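Local atomic coordinates of tonb-dependent siderophore receptor (Acinetobacter baumannii, PDB entry 5FP1), a protein that probably takes up iron across the outer membrane by binding ferric siderophores, with ferric enterobactin a possible ligand bound at micromolar affinity. Residues G122-G134 / S487-A499; S141-S153 / T165-R179. All coordinates share one frame; numbering follows the deposited sequence.

Both contacts concern how the plug of this TonB-dependent receptor is fitted to its β-barrel, but they do so at different places. In interaction 1 the loop and short helix of 122-134, in the plug, lie against barrel strand 482-493. In interaction 2 the chain leaving plug strand 135-141 packs, as 141-153, on 165-179 of strands 161-171 and 177-188, and pairs with the former as the first barrel strand. Its residues thus fall, in sequence, between the two halves of interaction 1. Both reach the same curled antiparallel barrel sheet, with centres about 36 Å and nearest atoms about 16 Å apart. One is a buried plug-to-wall interface; the other secures the connection between plug and barrel against the first barrel strands.

Interaction 1: G122-G134 / S487-A499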
loop_
_atom_site.group_PDB
_atom_site.type_symbol
_atom_site.label_atom_id
_atom_site.label_comp_id
_atom_site.label_asym_id
_atom_site.label_seq_id
_atom_site.Cartn_x
_atom_site.Cartn_y
_atom_site.Cartn_z
ATOM N N GLY A 122 -3.277 13.337 0.464
ATOM C CA GLY A 122 -4.358 14.175 0.938
ATOM C C GLY A 122 -5.707 13.469 0.954
ATOM O O GLY A 122 -5.962 12.541 0.183
ATOM N N SER A 123 -6.583 13.957 1.814
ATOM C CA SER A 123 -7.926 13.424 1.995
ATOM C C SER A 123 -8.661 13.326 0.688
ATOM O O SER A 123 -8.674 14.271 -0.105
ATOM C CB SER A 123 -8.686 14.309 2.979
ATOM O OG SER A 123 -7.986 14.369 4.216
ATOM N N ALA A 124 -9.253 12.165 0.419
ATOM C CA ALA A 124 -9.837 11.957 -0.899
ATOM C C ALA A 124 -11.115 11.149 -0.982
ATOM O O ALA A 124 -11.331 10.438 -1.971
ATOM C CB ALA A 124 -8.769 11.341 -1.796
ATOM N N SER A 125 -11.989 11.250 0.008
ATOM C CA SER A 125 -13.216 10.471 -0.027
ATOM C C SER A 125 -14.127 10.843 -1.185
ATOM O O SER A 125 -14.877 9.993 -1.637
ATOM C CB SER A 125 -13.996 10.529 1.297
ATOM O OG SER A 125 -13.290 9.884 2.341
ATOM N N ALA A 126 -14.085 12.080 -1.691
ATOM C CA ALA A 126 -14.974 12.416 -2.807
ATOM C C ALA A 126 -14.635 11.579 -4.046
ATOM O O ALA A 126 -15.489 11.329 -4.915
ATOM C CB ALA A 126 -14.928 13.904 -3.110
ATOM N N MET A 127 -13.371 11.151 -4.138
ATOM C CA MET A 127 -12.917 10.344 -5.250
ATOM C C MET A 127 -13.069 8.840 -4.961
ATOM O O MET A 127 -13.257 8.050 -5.879
ATOM C CB MET A 127 -11.448 10.646 -5.570
ATOM C CG MET A 127 -11.258 12.080 -6.006
ATOM S SD MET A 127 -9.609 12.359 -6.646
ATOM C CE MET A 127 -9.736 11.550 -8.228
ATOM N N GLY A 128 -12.990 8.451 -3.695
ATOM C CA GLY A 128 -12.905 7.026 -3.355
ATOM C C GLY A 128 -13.895 6.475 -2.348
ATOM O O GLY A 128 -13.954 5.258 -2.151
ATOM N N GLY A 129 -14.706 7.332 -1.741
ATOM C CA GLY A 129 -15.607 6.904 -0.691
ATOM C C GLY A 129 -14.937 6.727 0.671
ATOM O O GLY A 129 -14.018 7.466 1.032
ATOM N N ALA A 130 -15.402 5.737 1.428
ATOM C CA ALA A 130 -14.894 5.514 2.760
ATOM C C ALA A 130 -13.377 5.391 2.751
ATOM O O ALA A 130 -12.805 4.770 1.862
ATOM C CB ALA A 130 -15.509 4.283 3.365
ATOM N N GLY A 131 -12.740 5.996 3.745
ATOM C CA GLY A 131 -11.311 5.927 3.880
ATOM C C GLY A 131 -10.628 7.071 3.152
ATOM O O GLY A 131 -11.146 8.193 3.101
ATOM N N SER A 132 -9.479 6.791 2.559
ATOM C CA SER A 132 -8.694 7.838 1.909
ATOM C C SER A 132 -8.456 9.053 2.856
ATOM O O SER A 132 -8.610 10.210 2.455
ATOM C CB SER A 132 -9.347 8.276 0.600
ATOM O OG SER A 132 -9.197 7.229 -0.370
ATOM N N VAL A 133 -8.089 8.759 4.100
ATOM C CA VAL A 133 -7.886 9.795 5.117
ATOM C C VAL A 133 -6.682 10.688 4.787
ATOM O O VAL A 133 -6.794 11.914 4.720
ATOM C CB VAL A 133 -7.703 9.159 6.498
ATOM C CG1 VAL A 133 -7.314 10.204 7.542
ATOM C CG2 VAL A 133 -8.978 8.435 6.906
ATOM N N GLY A 134 -5.526 10.068 4.577
ATOM C CA GLY A 134 -4.325 10.806 4.242
ATOM C C GLY A 134 -3.934 10.708 2.789
ATOM O O GLY A 134 -2.990 11.349 2.362
ATOM N N SER A 487 -6.814 24.235 -2.097
ATOM C CA SER A 487 -7.907 23.275 -2.082
ATOM C C SER A 487 -8.241 22.754 -0.710
ATOM O O SER A 487 -7.441 22.804 0.216
ATOM C CB SER A 487 -7.621 22.110 -3.042
ATOM O OG SER A 487 -6.569 21.307 -2.548
ATOM N N TYR A 488 -9.457 22.267 -0.604
ATOM C CA TYR A 488 -9.965 21.677 0.610
ATOM C C TYR A 488 -10.700 20.387 0.259
ATOM O O TYR A 488 -11.496 20.345 -0.672
ATOM C CB TYR A 488 -10.906 22.654 1.310
ATOM C CG TYR A 488 -11.519 22.106 2.565
ATOM C CD1 TYR A 488 -10.797 22.018 3.739
ATOM C CD2 TYR A 488 -12.814 21.624 2.555
ATOM C CE1 TYR A 488 -11.370 21.496 4.894
ATOM C CE2 TYR A 488 -13.393 21.103 3.696
ATOM C CZ TYR A 488 -12.666 21.039 4.859
ATOM O OH TYR A 488 -13.268 20.500 5.987
ATOM N N ALA A 489 -10.473 19.338 1.036
ATOM C CA ALA A 489 -11.128 18.037 0.766
ATOM C C ALA A 489 -11.342 17.301 2.067
ATOM O O ALA A 489 -10.540 17.444 3.017
ATOM C CB ALA A 489 -10.284 17.200 -0.191
ATOM N N THR A 490 -12.437 16.551 2.132
ATOM C CA THR A 490 -12.777 15.837 3.341
ATOM C C THR A 490 -12.667 14.322 3.163
ATOM O O THR A 490 -12.589 13.788 2.038
ATOM C CB THR A 490 -14.201 16.176 3.845
ATOM O OG1 THR A 490 -15.198 15.740 2.901
ATOM C CG2 THR A 490 -14.344 17.680 4.103
ATOM N N SER A 491 -12.704 13.642 4.302
ATOM C CA SER A 491 -12.736 12.197 4.345
ATOM C C SER A 491 -13.568 11.740 5.528
ATOM O O SER A 491 -13.643 12.422 6.539
ATOM C CB SER A 491 -11.309 11.661 4.452
ATOM O OG SER A 491 -11.284 10.309 4.907
ATOM N N ALA A 492 -14.176 10.568 5.390
ATOM C CA ALA A 492 -14.898 9.894 6.461
ATOM C C ALA A 492 -14.482 8.407 6.445
ATOM O O ALA A 492 -14.260 7.820 5.372
ATOM C CB ALA A 492 -16.401 10.032 6.263
ATOM N N SER A 493 -14.338 7.831 7.636
ATOM C CA SER A 493 -13.848 6.447 7.799
ATOM C C SER A 493 -14.716 5.740 8.832
ATOM O O SER A 493 -14.612 6.009 10.035
ATOM C CB SER A 493 -12.363 6.420 8.210
ATOM O OG SER A 493 -11.825 5.079 8.180
ATOM N N PRO A 494 -15.635 4.898 8.364
ATOM C CA PRO A 494 -16.584 4.245 9.259
ATOM C C PRO A 494 -15.947 3.087 10.010
ATOM O O PRO A 494 -14.957 2.501 9.552
ATOM C CB PRO A 494 -17.659 3.723 8.304
ATOM C CG PRO A 494 -16.913 3.441 7.037
ATOM C CD PRO A 494 -15.849 4.509 6.956
ATOM N N VAL A 495 -16.480 2.762 11.178
ATOM C CA VAL A 495 -16.026 1.574 11.890
ATOM C C VAL A 495 -16.375 0.348 11.044
ATOM O O VAL A 495 -17.385 0.318 10.362
ATOM C CB VAL A 495 -16.634 1.453 13.306
ATOM C CG1 VAL A 495 -18.097 1.113 13.226
ATOM C CG2 VAL A 495 -15.893 0.410 14.124
ATOM N N GLY A 496 -15.499 -0.644 11.084
ATOM C CA GLY A 496 -15.634 -1.885 10.299
ATOM C C GLY A 496 -15.102 -1.797 8.873
ATOM O O GLY A 496 -15.296 -2.700 8.079
ATOM N N LEU A 497 -14.447 -0.690 8.533
ATOM C CA LEU A 497 -13.963 -0.496 7.166
ATOM C C LEU A 497 -12.995 -1.588 6.685
ATOM O O LEU A 497 -12.872 -1.817 5.480
ATOM C CB LEU A 497 -13.304 0.880 7.040
ATOM C CG LEU A 497 -12.813 1.235 5.632
ATOM C CD1 LEU A 497 -13.980 1.265 4.649
ATOM C CD2 LEU A 497 -12.074 2.556 5.652
ATOM N N ASN A 498 -12.291 -2.261 7.594
ATOM C CA ASN A 498 -11.352 -3.297 7.161
ATOM C C ASN A 498 -12.055 -4.554 6.624
ATOM O O ASN A 498 -11.412 -5.480 6.116
ATOM C CB ASN A 498 -10.345 -3.645 8.269
ATOM C CG ASN A 498 -10.978 -4.271 9.523
ATOM O OD1 ASN A 498 -12.065 -4.837 9.491
ATOM N ND2 ASN A 498 -10.241 -4.213 10.626
ATOM N N ALA A 499 -13.378 -4.596 6.791
ATOM C CA ALA A 499 -14.239 -5.660 6.213
ATOM C C ALA A 499 -13.895 -7.013 6.780
ATOM O O ALA A 499 -14.120 -8.054 6.138
ATOM C CB ALA A 499 -14.131 -5.699 4.698
HETATM O O HOH W 1 -12.757 14.467 -0.584
#
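S491 reaches from the barrel wall into the plug loop, and each atom of its side chain has a partner there. S491 CB lies 3.4 Å from S125 OG and also faces S132 O. With OG anti to the backbone N (chi1 162°), the hydroxyl is carried over to G131, where S491 OG donates to G131 O at 2.8 Å. It arrives from above the carbonyl plane, 46° out of it, and V133 CG2 packs beside the same OG at 3.6 Å. The backbone on either side of S491 is held as well. A492 N donates to S125 OG (3.2 Å), and A492 O accepts a nearly straight bond from G131 N (2.9 Å, 166° at the hydrogen). A water bridges T490 O to A126 N, so this carbonyl meets the first turn of helix 125-128 by one weak direct bond, from S125 N, and one water bridge. Beyond the strand, A130 CB rests against both P494 CD and L497 CD1, each 3.6 Å away, an apolar patch at the end of the interface. S123 OG donates to V133 O across the base of the loop and is also hydrogen-bonded with T522 of strand 518-531. Strand 482-493 runs between barrel strands 459-476 and 518-531: S125 also touches T469 of the former, V133 and S491 touch A520 of the latter, while P494 and L497 rest on F444 of strand 433-450.

Interaction 2: S141-S153 / T165-R179; sequences SKVAKKGDFLEGS and TLDGNKDFGNGIAAR
The guanidinium of R179 lies between F149 CZ, 3.6 Å above the centre of one face, and K142 CB over the opposite face. The F149 ring stands edge-on to the guanidinium face, almost perpendicular (87°). At the guanidinium rim, in plane, NE and NH2 grip the two carboxylate oxygens of D167 side-on, each through its syn lone pair, a two-bond salt bridge whose shorter bond, R179 NH2 to D167 OD2, is 2.6 Å. R179 NH1 donates to V143 O (3.1 Å), which lies in the guanidinium plane, though NH1 comes from above the plane of that carbonyl. N169 CB sits over one face of the F149 ring, 3.4 Å from its centroid, a CH-pi contact; chi1 of 62° brings the ring there. The N169 amide, nearly parallel to the ring (8°), bonds with the linker backbone: OD1 accepts from K145 N (3.1 Å), and ND2 donates to K145 O (2.8 Å), with a weak, strongly bent bond to G147 O. D171 OD2 takes G147 N at 2.8 Å on its anti lone pair. Linker 142-148 is thus fastened to the wall just before the β-hairpin that starts the barrel, where F149 with N169, E151 with D167 and S153 with T165 are antiparallel hydrogen-bonded pairs. Strand 149-157 meets the last strand, 709-717, on its other edge, closing the barrel; 161-171 pairs on its other edge with 177-188, also antiparallel, while V143 and A144 touch strand 197-209.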
loop_
_atom_site.group_PDB
_atom_site.type_symbol
_atom_site.label_atom_id
_atom_site.label_comp_id
_atom_site.label_asym_id
_atom_site.label_seq_id
_atom_site.Cartn_x
_atom_site.Cartn_y
_atom_site.Cartn_z
ATOM N N SER A 141 -3.371 -1.246 -14.259
ATOM C CA SER A 141 -3.007 -2.544 -14.821
ATOM C C SER A 141 -2.657 -2.405 -16.288
ATOM O O SER A 141 -3.214 -1.556 -16.998
ATOM C CB SER A 141 -4.177 -3.519 -14.721
ATOM O OG SER A 141 -4.606 -3.666 -13.393
ATOM N N LYS A 142 -1.747 -3.252 -16.727
ATOM C CA LYS A 142 -1.497 -3.459 -18.146
ATOM C C LYS A 142 -2.696 -4.172 -18.737
ATOM O O LYS A 142 -3.072 -5.230 -18.270
ATOM C CB LYS A 142 -0.284 -4.351 -18.321
ATOM C CG LYS A 142 1.019 -3.684 -17.908
ATOM C CD LYS A 142 2.138 -4.709 -17.784
ATOM C CE LYS A 142 3.463 -3.995 -17.615
ATOM N NZ LYS A 142 4.473 -4.865 -16.967
ATOM N N VAL A 143 -3.250 -3.632 -19.799
ATOM C CA VAL A 143 -4.313 -4.338 -20.491
ATOM C C VAL A 143 -4.132 -4.365 -22.039
ATOM O O VAL A 143 -3.378 -3.578 -22.609
ATOM C CB VAL A 143 -5.690 -3.775 -20.071
ATOM C CG1 VAL A 143 -5.815 -2.308 -20.441
ATOM C CG2 VAL A 143 -6.820 -4.592 -20.678
ATOM N N ALA A 144 -4.832 -5.296 -22.682
ATOM C CA ALA A 144 -4.767 -5.458 -24.130
ATOM C C ALA A 144 -4.988 -4.126 -24.799
ATOM O O ALA A 144 -5.887 -3.369 -24.420
ATOM C CB ALA A 144 -5.816 -6.461 -24.602
ATOM N N LYS A 145 -4.182 -3.861 -25.821
ATOM C CA LYS A 145 -4.276 -2.625 -26.547
ATOM C C LYS A 145 -3.786 -2.775 -27.998
ATOM O O LYS A 145 -3.358 -3.862 -28.442
ATOM C CB LYS A 145 -3.478 -1.547 -25.798
ATOM C CG LYS A 145 -2.009 -1.886 -25.661
ATOM C CD LYS A 145 -1.299 -0.898 -24.757
ATOM C CE LYS A 145 0.194 -1.100 -24.822
ATOM N NZ LYS A 145 0.896 -0.146 -23.931
ATOM N N LYS A 146 -3.871 -1.698 -28.767
ATOM C CA LYS A 146 -3.506 -1.793 -30.182
ATOM C C LYS A 146 -1.997 -1.975 -30.386
ATOM O O LYS A 146 -1.188 -1.453 -29.625
ATOM C CB LYS A 146 -3.997 -0.570 -30.962
ATOM C CG LYS A 146 -3.358 0.741 -30.556
ATOM C CD LYS A 146 -3.823 1.886 -31.451
ATOM C CE LYS A 146 -3.097 3.176 -31.095
ATOM N NZ LYS A 146 -3.799 4.378 -31.622
ATOM N N GLY A 147 -1.623 -2.717 -31.422
ATOM C CA GLY A 147 -0.218 -2.910 -31.745
ATOM C C GLY A 147 0.270 -4.232 -31.199
ATOM O O GLY A 147 -0.023 -4.579 -30.059
ATOM N N ASP A 148 1.013 -4.972 -32.012
ATOM C CA ASP A 148 1.510 -6.279 -31.614
ATOM C C ASP A 148 2.830 -6.127 -30.887
ATOM O O ASP A 148 3.600 -5.221 -31.191
ATOM C CB ASP A 148 1.647 -7.200 -32.823
ATOM C CG ASP A 148 0.299 -7.611 -33.378
ATOM O OD1 ASP A 148 -0.494 -6.704 -33.687
ATOM O OD2 ASP A 148 0.008 -8.822 -33.471
ATOM N N PHE A 149 3.067 -6.981 -29.890
ATOM C CA PHE A 149 4.364 -7.008 -29.214
ATOM C C PHE A 149 4.556 -8.242 -28.348
ATOM O O PHE A 149 3.584 -8.907 -27.964
ATOM C CB PHE A 149 4.620 -5.723 -28.421
ATOM C CG PHE A 149 3.642 -5.459 -27.301
ATOM C CD1 PHE A 149 3.830 -6.028 -26.043
ATOM C CD2 PHE A 149 2.580 -4.583 -27.476
ATOM C CE1 PHE A 149 2.957 -5.760 -24.999
ATOM C CE2 PHE A 149 1.704 -4.311 -26.436
ATOM C CZ PHE A 149 1.898 -4.899 -25.189
ATOM N N LEU A 150 5.827 -8.585 -28.131
ATOM C CA LEU A 150 6.220 -9.631 -27.211
ATOM C C LEU A 150 7.398 -9.122 -26.400
ATOM O O LEU A 150 8.424 -8.740 -26.959
ATOM C CB LEU A 150 6.596 -10.913 -27.943
ATOM C CG LEU A 150 7.028 -12.077 -27.047
ATOM C CD1 LEU A 150 5.890 -12.548 -26.154
ATOM C CD2 LEU A 150 7.534 -13.233 -27.890
ATOM N N GLU A 151 7.226 -9.083 -25.082
ATOM C CA GLU A 151 8.286 -8.650 -24.162
ATOM C C GLU A 151 8.519 -9.734 -23.109
ATOM O O GLU A 151 7.633 -10.539 -22.819
ATOM C CB GLU A 151 7.913 -7.361 -23.446
ATOM C CG GLU A 151 7.655 -6.168 -24.337
ATOM C CD GLU A 151 7.350 -4.918 -23.529
ATOM O OE1 GLU A 151 8.041 -4.677 -22.516
ATOM O OE2 GLU A 151 6.419 -4.179 -23.903
ATOM N N GLY A 152 9.718 -9.758 -22.551
ATOM C CA GLY A 152 10.067 -10.782 -21.598
ATOM C C GLY A 152 11.309 -10.407 -20.831
ATOM O O GLY A 152 12.057 -9.514 -21.226
ATOM N N SER A 153 11.515 -11.107 -19.723
ATOM C CA SER A 153 12.675 -10.911 -18.894
ATOM C C SER A 153 13.044 -12.249 -18.289
ATOM O O SER A 153 12.178 -12.997 -17.803
ATOM C CB SER A 153 12.358 -9.904 -17.795
ATOM O OG SER A 153 13.530 -9.567 -17.073
ATOM N N THR A 165 9.430 -13.179 -16.556
ATOM C CA THR A 165 8.152 -12.634 -16.976
ATOM C C THR A 165 8.063 -12.676 -18.494
ATOM O O THR A 165 9.077 -12.588 -19.182
ATOM C CB THR A 165 7.995 -11.165 -16.553
ATOM O OG1 THR A 165 9.092 -10.435 -17.054
ATOM C CG2 THR A 165 7.981 -11.014 -15.044
ATOM N N LEU A 166 6.843 -12.807 -18.989
ATOM C CA LEU A 166 6.542 -12.765 -20.420
ATOM C C LEU A 166 5.281 -11.964 -20.597
ATOM O O LEU A 166 4.339 -12.133 -19.833
ATOM C CB LEU A 166 6.330 -14.172 -20.969
ATOM C CG LEU A 166 7.541 -14.659 -21.751
ATOM C CD1 LEU A 166 8.265 -15.728 -20.957
ATOM C CD2 LEU A 166 7.123 -15.179 -23.116
ATOM N N ASP A 167 5.264 -11.072 -21.583
ATOM C CA ASP A 167 4.123 -10.169 -21.820
ATOM C C ASP A 167 3.899 -10.099 -23.353
ATOM O O ASP A 167 4.707 -9.523 -24.068
ATOM C CB ASP A 167 4.454 -8.792 -21.268
ATOM C CG ASP A 167 3.299 -7.789 -21.385
ATOM O OD1 ASP A 167 2.202 -8.177 -21.833
ATOM O OD2 ASP A 167 3.497 -6.590 -21.034
ATOM N N GLY A 168 2.830 -10.702 -23.836
ATOM C CA GLY A 168 2.540 -10.716 -25.282
ATOM C C GLY A 168 1.195 -10.094 -25.580
ATOM O O GLY A 168 0.215 -10.343 -24.876
ATOM N N ASN A 169 1.146 -9.278 -26.632
ATOM C CA ASN A 169 -0.076 -8.602 -27.050
ATOM C C ASN A 169 -0.270 -8.779 -28.575
ATOM O O ASN A 169 0.616 -8.458 -29.350
ATOM C CB ASN A 169 0.048 -7.122 -26.713
ATOM C CG ASN A 169 -1.228 -6.349 -26.965
ATOM O OD1 ASN A 169 -2.002 -6.122 -26.054
ATOM N ND2 ASN A 169 -1.442 -5.923 -28.207
ATOM N N LYS A 170 -1.417 -9.300 -28.972
ATOM C CA LYS A 170 -1.717 -9.564 -30.377
ATOM C C LYS A 170 -2.919 -8.723 -30.804
ATOM O O LYS A 170 -4.007 -8.862 -30.258
ATOM C CB LYS A 170 -2.014 -11.046 -30.571
ATOM C CG LYS A 170 -1.903 -11.536 -32.002
ATOM C CD LYS A 170 -2.272 -13.016 -32.095
ATOM C CE LYS A 170 -1.053 -13.935 -32.077
ATOM N NZ LYS A 170 -0.333 -13.931 -33.383
ATOM N N ASP A 171 -2.690 -7.842 -31.775
ATOM C CA ASP A 171 -3.727 -7.002 -32.389
ATOM C C ASP A 171 -4.259 -7.727 -33.627
ATOM O O ASP A 171 -3.525 -7.918 -34.591
ATOM C CB ASP A 171 -3.075 -5.676 -32.789
ATOM C CG ASP A 171 -4.078 -4.621 -33.265
ATOM O OD1 ASP A 171 -5.123 -4.985 -33.829
ATOM O OD2 ASP A 171 -3.806 -3.423 -33.061
ATOM N N PHE A 172 -5.508 -8.174 -33.601
ATOM C CA PHE A 172 -6.046 -8.956 -34.718
ATOM C C PHE A 172 -6.401 -8.068 -35.917
ATOM O O PHE A 172 -6.950 -8.554 -36.897
ATOM C CB PHE A 172 -7.290 -9.747 -34.300
ATOM C CG PHE A 172 -7.004 -10.925 -33.393
ATOM C CD1 PHE A 172 -6.725 -10.732 -32.043
ATOM C CD2 PHE A 172 -7.050 -12.237 -33.889
ATOM C CE1 PHE A 172 -6.478 -11.813 -31.207
ATOM C CE2 PHE A 172 -6.800 -13.324 -33.057
ATOM C CZ PHE A 172 -6.516 -13.109 -31.714
ATOM N N GLY A 173 -6.108 -6.772 -35.822
ATOM C CA GLY A 173 -6.402 -5.818 -36.892
ATOM C C GLY A 173 -7.854 -5.511 -37.230
ATOM O O GLY A 173 -8.116 -4.856 -38.239
ATOM N N ASN A 174 -8.800 -5.953 -36.406
ATOM C CA ASN A 174 -10.237 -5.702 -36.615
ATOM C C ASN A 174 -10.870 -5.071 -35.374
ATOM O O ASN A 174 -12.065 -5.268 -35.089
ATOM C CB ASN A 174 -10.922 -7.034 -36.851
ATOM C CG ASN A 174 -10.504 -8.040 -35.815
ATOM O OD1 ASN A 174 -9.876 -7.654 -34.816
ATOM N ND2 ASN A 174 -10.801 -9.321 -36.037
ATOM N N GLY A 175 -10.058 -4.346 -34.612
ATOM C CA GLY A 175 -10.519 -3.722 -33.381
ATOM C C GLY A 175 -10.378 -4.604 -32.141
ATOM O O GLY A 175 -10.685 -4.158 -31.028
ATOM N N ILE A 176 -9.936 -5.850 -32.333
ATOM C CA ILE A 176 -9.780 -6.818 -31.238
ATOM C C ILE A 176 -8.304 -6.997 -30.973
ATOM O O ILE A 176 -7.487 -7.124 -31.901
ATOM C CB ILE A 176 -10.438 -8.170 -31.567
ATOM C CG1 ILE A 176 -11.910 -7.972 -31.928
ATOM C CG2 ILE A 176 -10.332 -9.128 -30.390
ATOM C CD1 ILE A 176 -12.689 -9.256 -32.151
ATOM N N ALA A 177 -7.934 -6.948 -29.696
ATOM C CA ALA A 177 -6.585 -7.295 -29.292
ATOM C C ALA A 177 -6.620 -8.099 -27.985
ATOM O O ALA A 177 -7.557 -7.963 -27.216
ATOM C CB ALA A 177 -5.739 -6.073 -29.142
ATOM N N ALA A 178 -5.633 -8.967 -27.789
ATOM C CA ALA A 178 -5.570 -9.813 -26.600
ATOM C C ALA A 178 -4.170 -9.758 -26.058
ATOM O O ALA A 178 -3.219 -9.577 -26.810
ATOM C CB ALA A 178 -5.965 -11.249 -26.924
ATOM N N ARG A 179 -4.042 -9.857 -24.732
ATOM C CA ARG A 179 -2.750 -9.699 -24.082
ATOM C C ARG A 179 -2.668 -10.706 -22.939
ATOM O O ARG A 179 -3.677 -11.057 -22.348
ATOM C CB ARG A 179 -2.613 -8.285 -23.547
ATOM C CG ARG A 179 -1.263 -7.981 -22.952
ATOM C CD ARG A 179 -1.212 -6.551 -22.466
ATOM N NE ARG A 179 0.126 -6.175 -22.035
ATOM C CZ ARG A 179 0.517 -4.921 -21.845
ATOM N NH1 ARG A 179 -0.334 -3.920 -22.018
ATOM N NH2 ARG A 179 1.760 -4.670 -21.474
HETATM O O HOH W 2 -0.170 -1.228 -21.057
#